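Local atomic coordinates of salmonella typhimurium DB7155 bacteriophage DET7 tailspike (Bacteriophage, PDB entry 2V5I), a protein that probably binds and hydrolyses the O-antigen polysaccharide of its Salmonella host, as a trimeric beta-helical tailspike. Residues Leu233-Gly238 with Ala270-Leu275. Residues are numbered along the deposited sequence; the frame is centred on the assembly and turned at random.
Sequences LRNNGG and ARNYNL
The side-chain amides of Asn236 and Asn274 lie side by side, their planes 23° apart. Asn274 ND2 donates to Asn236 OD1 at 3.0 Å, almost straight and in the amide plane of Asn274. Gly238 N also donates to Asn236 OD1, from above the carbonyl plane, which makes an Asx turn. Asn236 CG is anti to the backbone N (chi1 -176°), and this brings OD1 within bonding distance of both donors. The Asn236 amide also meets Tyr273, whose CB lies 3.6 Å from Asn236 OD1; the ring is turned 42° from the amide, and its hydroxyl bonds to Asp307.

A third amide, that of Asn272, brings its OD1 to the backbone of Asn235. This OD1 accepts from Asn235 N at 3.0 Å, tilted from the carbonyl plane, while Asn272 ND2 bonds to Phe232 O. The Asn235 amide is held by other residues: ND2 bonds to Leu233 O and Asn206 OD1, and OD1 accepts from Asn215 ND2.

The backbones form a single parallel bridge at Asn236 and Tyr273. Tyr273 N bonds to Asn235 O, and Gly237 N to Tyr273 O (3.0 Å). At the other end, Arg234 N donates to Ala270 O.

Such stacked turns are characteristic of a right-handed parallel beta-helix. Here 233-238 leaves strand 230-233 and heads for 244-246, while 270-275 runs from strand 268-269 to 276-278, which pairs in parallel with 244-246.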
# COMPACT_ATOMS: atom_id res chain seq x y z
N LEU A 233 -1.33 -5.22 27.27
CA LEU A 233 -2.30 -5.07 28.37
C LEU A 233 -2.13 -3.68 28.99
O LEU A 233 -1.05 -3.32 29.43
CB LEU A 233 -2.12 -6.14 29.48
CG LEU A 233 -2.33 -7.58 29.10
CD1 LEU A 233 -1.09 -8.20 28.53
CD2 LEU A 233 -2.76 -8.36 30.33
N ARG A 234 -3.19 -2.88 28.95
CA ARG A 234 -3.22 -1.53 29.52
C ARG A 234 -2.06 -0.62 29.03
O ARG A 234 -1.39 0.01 29.80
CB ARG A 234 -3.26 -1.63 31.04
CG ARG A 234 -3.71 -0.34 31.75
CD ARG A 234 -4.13 -0.60 33.19
NE ARG A 234 -4.28 0.63 33.99
CZ ARG A 234 -3.28 1.30 34.55
NH1 ARG A 234 -2.01 0.94 34.40
NH2 ARG A 234 -3.54 2.41 35.27
N ASN A 235 -1.88 -0.62 27.70
CA ASN A 235 -1.01 0.33 27.00
C ASN A 235 -1.89 1.38 26.31
O ASN A 235 -2.92 1.06 25.75
CB ASN A 235 -0.13 -0.41 26.00
CG ASN A 235 1.10 -0.99 26.65
OD1 ASN A 235 2.25 -0.64 26.30
ND2 ASN A 235 0.92 -1.86 27.63
N ASN A 236 -1.42 2.64 26.38
CA ASN A 236 -2.03 3.81 25.70
C ASN A 236 -0.93 4.60 25.03
O ASN A 236 -0.15 5.20 25.73
CB ASN A 236 -2.84 4.62 26.70
CG ASN A 236 -3.57 5.78 26.05
OD1 ASN A 236 -3.44 6.01 24.84
ND2 ASN A 236 -4.45 6.44 26.82
N GLY A 237 -0.92 4.60 23.70
CA GLY A 237 0.15 5.29 22.94
C GLY A 237 -0.12 6.80 22.92
O GLY A 237 0.75 7.57 22.39
N GLY A 238 -1.23 7.24 23.52
CA GLY A 238 -1.55 8.67 23.57
C GLY A 238 -1.87 9.25 22.20
O GLY A 238 -1.99 8.55 21.18
N ALA A 270 -7.56 -4.33 31.18
CA ALA A 270 -6.39 -4.78 30.41
C ALA A 270 -6.41 -4.20 28.98
O ALA A 270 -5.59 -4.57 28.13
CB ALA A 270 -6.38 -6.29 30.32
N ARG A 271 -7.31 -3.24 28.74
CA ARG A 271 -7.58 -2.69 27.45
C ARG A 271 -6.43 -1.76 26.97
O ARG A 271 -5.56 -1.40 27.74
CB ARG A 271 -8.92 -1.97 27.40
CG ARG A 271 -10.13 -2.88 27.72
CD ARG A 271 -11.35 -2.03 27.82
NE ARG A 271 -12.57 -2.79 28.03
CZ ARG A 271 -12.97 -3.26 29.21
NH1 ARG A 271 -12.27 -3.02 30.32
NH2 ARG A 271 -14.12 -3.96 29.28
N ASN A 272 -6.50 -1.35 25.69
CA ASN A 272 -5.41 -0.61 25.07
C ASN A 272 -6.01 0.47 24.16
O ASN A 272 -7.05 0.26 23.55
CB ASN A 272 -4.55 -1.53 24.24
CG ASN A 272 -4.00 -2.66 25.05
OD1 ASN A 272 -2.97 -2.52 25.68
ND2 ASN A 272 -4.75 -3.77 25.08
N TYR A 273 -5.25 1.54 23.96
CA TYR A 273 -5.69 2.67 23.15
C TYR A 273 -4.50 3.22 22.34
O TYR A 273 -3.39 3.19 22.84
CB TYR A 273 -6.17 3.79 24.05
CG TYR A 273 -7.47 3.53 24.81
CD1 TYR A 273 -7.45 2.86 26.01
CD2 TYR A 273 -8.66 3.98 24.30
CE1 TYR A 273 -8.67 2.61 26.73
CE2 TYR A 273 -9.85 3.74 24.96
CZ TYR A 273 -9.82 3.08 26.20
OH TYR A 273 -11.01 2.84 26.83
N ASN A 274 -4.78 3.71 21.12
CA ASN A 274 -3.81 4.56 20.40
C ASN A 274 -2.50 3.84 20.14
O ASN A 274 -1.42 4.45 20.26
CB ASN A 274 -3.55 5.82 21.24
CG ASN A 274 -4.76 6.74 21.36
OD1 ASN A 274 -5.40 7.14 20.36
ND2 ASN A 274 -5.04 7.15 22.63
N LEU A 275 -2.58 2.60 19.68
CA LEU A 275 -1.39 1.82 19.32
C LEU A 275 -1.32 1.72 17.79
O LEU A 275 -2.34 1.85 17.11
CB LEU A 275 -1.43 0.38 19.92
CG LEU A 275 -1.39 0.39 21.48
CD1 LEU A 275 -1.44 -1.09 21.87
CD2 LEU A 275 -0.16 1.06 22.02